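Local coordinates for CT398 (Chlamydia trachomatis, PDB 4ILO), which is of unknown function but, with its long coiled-coil hairpin and C4-type zinc ribbon, may bind DNA or RNA, at residues E16-I19 with K20-R23; E148-E151 with N152-I156. All coordinates share one frame; numbering follows the deposited sequence.

Contact 1 of 2, residues E16-I19 with K20-R23; sequences ELDI and KMIR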
loop_
_atom_site.group_PDB
_atom_site.type_symbol
_atom_site.label_atom_id
_atom_site.label_comp_id
_atom_site.label_asym_id
_atom_site.label_seq_id
_atom_site.Cartn_x
_atom_site.Cartn_y
_atom_site.Cartn_z
ATOM N N GLU A 16 -3.938 14.266 29.527
ATOM C CA GLU A 16 -5.141 13.779 28.841
ATOM C C GLU A 16 -5.157 14.205 27.372
ATOM O O GLU A 16 -5.583 13.428 26.491
ATOM C CB GLU A 16 -6.403 14.237 29.577
ATOM C CG GLU A 16 -6.568 13.574 30.942
ATOM C CD GLU A 16 -6.432 12.039 30.863
ATOM O OE1 GLU A 16 -7.228 11.386 30.141
ATOM O OE2 GLU A 16 -5.521 11.487 31.531
ATOM N N LEU A 17 -4.656 15.410 27.077
ATOM C CA LEU A 17 -4.537 15.835 25.688
ATOM C C LEU A 17 -3.530 14.969 24.942
ATOM O O LEU A 17 -3.813 14.477 23.840
ATOM C CB LEU A 17 -4.158 17.312 25.617
ATOM C CG LEU A 17 -5.165 18.247 26.287
ATOM C CD1 LEU A 17 -4.650 19.700 26.313
ATOM C CD2 LEU A 17 -6.549 18.150 25.627
ATOM N N ASP A 18 -2.366 14.734 25.551
ATOM C CA ASP A 18 -1.361 13.901 24.904
ATOM C C ASP A 18 -1.872 12.481 24.619
ATOM O O ASP A 18 -1.563 11.907 23.562
ATOM C CB ASP A 18 -0.069 13.914 25.707
ATOM C CG ASP A 18 0.691 15.221 25.535
ATOM O OD1 ASP A 18 0.611 15.763 24.416
ATOM O OD2 ASP A 18 1.346 15.713 26.495
ATOM N N ILE A 19 -2.649 11.891 25.534
ATOM C CA ILE A 19 -3.145 10.535 25.293
ATOM C C ILE A 19 -4.048 10.511 24.061
ATOM O O ILE A 19 -3.909 9.652 23.171
ATOM C CB ILE A 19 -3.874 9.993 26.537
ATOM C CG1 ILE A 19 -2.896 9.822 27.707
ATOM C CG2 ILE A 19 -4.611 8.645 26.180
ATOM C CD1 ILE A 19 -1.734 8.930 27.452
ATOM N N LYS A 20 -4.994 11.450 23.999
ATOM C CA LYS A 20 -5.861 11.554 22.829
ATOM C C LYS A 20 -5.038 11.722 21.562
ATOM O O LYS A 20 -5.282 11.044 20.554
ATOM C CB LYS A 20 -6.820 12.727 22.992
ATOM C CG LYS A 20 -7.844 12.536 24.084
ATOM C CD LYS A 20 -8.922 13.593 23.979
ATOM C CE LYS A 20 -9.565 13.894 25.317
ATOM N NZ LYS A 20 -10.447 15.096 25.209
ATOM N N MET A 21 -4.041 12.619 21.599
ATOM C CA MET A 21 -3.251 12.878 20.405
ATOM C C MET A 21 -2.498 11.634 19.968
ATOM O O MET A 21 -2.342 11.404 18.771
ATOM C CB MET A 21 -2.295 14.053 20.617
ATOM C CG MET A 21 -2.972 15.410 20.345
ATOM S SD MET A 21 -1.840 16.789 20.021
ATOM C CE MET A 21 -0.576 16.548 21.273
ATOM N N ILE A 22 -2.029 10.820 20.923
ATOM C CA ILE A 22 -1.382 9.561 20.566
ATOM C C ILE A 22 -2.390 8.637 19.913
ATOM O O ILE A 22 -2.104 7.982 18.907
ATOM C CB ILE A 22 -0.733 8.905 21.801
ATOM C CG1 ILE A 22 0.490 9.734 22.235
ATOM C CG2 ILE A 22 -0.316 7.428 21.468
ATOM C CD1 ILE A 22 1.118 9.335 23.580
ATOM N N ARG A 23 -3.595 8.584 20.472
ATOM C CA ARG A 23 -4.638 7.773 19.877
ATOM C C ARG A 23 -4.928 8.246 18.462
ATOM O O ARG A 23 -4.865 7.458 17.518
ATOM C CB ARG A 23 -5.895 7.820 20.731
ATOM C CG ARG A 23 -6.991 6.941 20.163
ATOM C CD ARG A 23 -8.352 7.274 20.756
ATOM N NE ARG A 23 -9.393 6.892 19.810
ATOM C CZ ARG A 23 -9.967 7.720 18.938
ATOM N NH1 ARG A 23 -9.627 9.014 18.891
ATOM N NH2 ARG A 23 -10.893 7.255 18.109
#
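Asp18 and Met21 meet about one turn apart on the surface of helix 2-86, on the flank where Met21 touches Arg167 of helix 90-171; the terminal methyl CE of Met21 comes to 3.5 Å from Asp18 OD1. The two side chains slant across each other. Met21 can reach the carboxylate because its flexible thioether bends at the last torsion (chi3 -43°), bringing CE back along the helix. Asp18 is buried, yet its charge is provided for: OD2 is hydrogen-bonded to Tyr182, and OD1 forms a long, weak ion pair with Arg167. Leu17, a branched apolar residue suited to an interface between helices, packs on Leu163, Gln166 and Leu170 of helix 90-171.

The backbone beneath is compact. Met21 N donates to Leu17 O at 2.9 Å, and Ile22 N to Asp18 O at 2.9 Å. Ile22 CG1 also brushes Asp18 O at 3.3 Å; with CG1 beside the backbone N (chi1 -70°), this branch folds back over the preceding turn. Arg23 N closes the next rung on Ile19 O.

The other flank is looser. Lys20 N reaches Glu16 O at 3.2 Å, a longer but nearly straight bond (N-H...O 174°), and Lys20 CG lies 3.4 Å from Glu16 O. Beyond it the chain runs extended into an exposed position, leaving Lys20 NZ 7.0 Å from Glu16 OE1. Glu16 instead makes its salt bridge through OE2 to Arg192. Arg23, also exposed, touches Ile19 O through CB while its guanidinium leads away. Long polar chains suit this flank because their charged ends can remain hydrated. A buried face, mostly apolar but with one partnered acid, backed by a charged outer one is typical of an amphipathic coiled-coil helix, here the hairpin's first long arm.

Contact 2 of 2, residues E148-E151 with N152-I156; sequences EIRE and NIRKI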
loop_
_atom_site.group_PDB
_atom_site.type_symbol
_atom_site.label_atom_id
_atom_site.label_comp_id
_atom_site.label_asym_id
_atom_site.label_seq_id
_atom_site.Cartn_x
_atom_site.Cartn_y
_atom_site.Cartn_z
ATOM N N GLU A 148 -14.615 8.107 2.241
ATOM C CA GLU A 148 -14.987 8.125 3.649
ATOM C C GLU A 148 -13.753 8.020 4.542
ATOM O O GLU A 148 -13.707 8.618 5.625
ATOM C CB GLU A 148 -15.981 7.005 3.947
ATOM C CG GLU A 148 -16.250 6.867 5.442
ATOM C CD GLU A 148 -17.191 5.728 5.763
ATOM O OE1 GLU A 148 -17.977 5.341 4.855
ATOM O OE2 GLU A 148 -17.136 5.232 6.921
ATOM N N ILE A 149 -12.747 7.249 4.116
ATOM C CA ILE A 149 -11.512 7.192 4.888
ATOM C C ILE A 149 -10.832 8.552 4.889
ATOM O O ILE A 149 -10.316 8.996 5.919
ATOM C CB ILE A 149 -10.567 6.096 4.351
ATOM C CG1 ILE A 149 -11.117 4.703 4.694
ATOM C CG2 ILE A 149 -9.187 6.274 5.014
ATOM C CD1 ILE A 149 -10.508 3.531 3.854
ATOM N N ARG A 150 -10.772 9.217 3.723
ATOM C CA ARG A 150 -10.047 10.484 3.647
ATOM C C ARG A 150 -10.743 11.551 4.476
ATOM O O ARG A 150 -10.082 12.398 5.092
ATOM C CB ARG A 150 -9.869 10.955 2.197
ATOM C CG ARG A 150 -8.963 10.074 1.315
ATOM C CD ARG A 150 -8.617 10.750 -0.020
ATOM N NE ARG A 150 -8.427 9.783 -1.107
ATOM C CZ ARG A 150 -9.361 9.438 -2.005
ATOM N NH1 ARG A 150 -10.587 9.979 -1.992
ATOM N NH2 ARG A 150 -9.065 8.548 -2.943
ATOM N N GLU A 151 -12.077 11.524 4.510
ATOM C CA GLU A 151 -12.788 12.471 5.358
ATOM C C GLU A 151 -12.525 12.201 6.835
ATOM O O GLU A 151 -12.469 13.141 7.641
ATOM C CB GLU A 151 -14.287 12.447 5.053
ATOM C CG GLU A 151 -15.079 13.566 5.760
ATOM C CD GLU A 151 -14.726 14.959 5.236
ATOM O OE1 GLU A 151 -14.615 15.090 3.992
ATOM O OE2 GLU A 151 -14.560 15.903 6.062
ATOM N N ASN A 152 -12.365 10.931 7.218
ATOM C CA ASN A 152 -12.050 10.637 8.613
ATOM C C ASN A 152 -10.678 11.188 8.977
ATOM O O ASN A 152 -10.514 11.818 10.024
ATOM C CB ASN A 152 -12.132 9.127 8.880
ATOM C CG ASN A 152 -13.589 8.602 8.966
ATOM O OD1 ASN A 152 -14.532 9.202 8.418
ATOM N ND2 ASN A 152 -13.766 7.471 9.649
ATOM N N ILE A 153 -9.692 10.983 8.108
ATOM C CA ILE A 153 -8.386 11.603 8.296
ATOM C C ILE A 153 -8.521 13.117 8.432
ATOM O O ILE A 153 -7.943 13.721 9.345
ATOM C CB ILE A 153 -7.445 11.225 7.144
ATOM C CG1 ILE A 153 -7.060 9.747 7.243
ATOM C CG2 ILE A 153 -6.210 12.111 7.165
ATOM C CD1 ILE A 153 -6.290 9.228 6.041
ATOM N N ARG A 154 -9.257 13.764 7.511
ATOM C CA ARG A 154 -9.461 15.211 7.627
ATOM C C ARG A 154 -9.940 15.571 9.026
ATOM O O ARG A 154 -9.414 16.491 9.663
ATOM C CB ARG A 154 -10.479 15.715 6.596
ATOM C CG ARG A 154 -9.938 15.821 5.175
ATOM C CD ARG A 154 -11.048 16.099 4.139
ATOM N NE ARG A 154 -10.676 15.604 2.808
ATOM C CZ ARG A 154 -11.342 14.672 2.117
ATOM N NH1 ARG A 154 -12.457 14.128 2.604
ATOM N NH2 ARG A 154 -10.903 14.290 0.910
ATOM N N LYS A 155 -10.948 14.846 9.519
ATOM C CA LYS A 155 -11.534 15.182 10.810
ATOM C C LYS A 155 -10.581 14.857 11.945
ATOM O O LYS A 155 -10.636 15.503 12.999
ATOM C CB LYS A 155 -12.879 14.474 10.985
ATOM C CG LYS A 155 -13.935 14.975 10.007
ATOM C CD LYS A 155 -15.220 14.166 10.066
ATOM C CE LYS A 155 -16.148 14.521 8.890
ATOM N NZ LYS A 155 -17.132 13.433 8.592
ATOM N N ILE A 156 -9.692 13.881 11.743
ATOM C CA ILE A 156 -8.640 13.629 12.722
ATOM C C ILE A 156 -7.649 14.785 12.737
ATOM O O ILE A 156 -7.265 15.294 13.804
ATOM C CB ILE A 156 -7.913 12.311 12.421
ATOM C CG1 ILE A 156 -8.730 11.107 12.874
ATOM C CG2 ILE A 156 -6.563 12.314 13.126
ATOM C CD1 ILE A 156 -8.265 9.793 12.226
#
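Glu151 meets both Arg154 and Lys155, which follow it by about one turn, and uses a different part of its side chain for each. Its chain bends at chi2 (67°), which turns the carboxylate along the helix surface. Glu151 OE1 then forms a salt bridge with Arg154 NH1 at 2.7 Å; the hydrogen bond in it is weak, with an N-H...O angle of only 129°. OE1 approaches the guanidinium at its edge, and the two planes are 44° apart. One face of that guanidinium lies over Arg150 O, while NH2 makes a second salt bridge with Glu147, so acids from successive turns share the arginine.

These charged side chains line the outer surface of the second long helix of the coiled-coil hairpin, whose inner side is marked by Ile149 packing on His31 and Leu35 of helix 2-86.

Lys155 approaches Glu151 mainly through carbon: Lys155 CE is 3.4 Å from Glu151 CG. Lys155 NZ remains 4.4 Å from Glu151 OE2, where attraction is probable but no salt bridge forms. A long aliphatic stem fits this role, lying along its neighbour while carrying its charge outward. Beneath, Lys155 N bonds Glu151 O at 3.0 Å.

Contact 1 lies on helix 2-86 and contact 2 on helix 90-171, the two long helices that follow each other in the chain and form the coiled-coil hairpin. Their centres are 18 Å apart and their nearest atoms about 6 Å, so the contacts do not touch. Each nevertheless turns inward residues to the partner helix: contact 1 packs against a part of helix 90-171 beyond residue 156, and contact 2 against a part of helix 2-86 beyond residue 23. The contacts are thus staggered along one interface. Neither supplies a ligand to the zinc ion, which Cys202, Cys205, Cys226 and Cys229 bind in the ribbon domain.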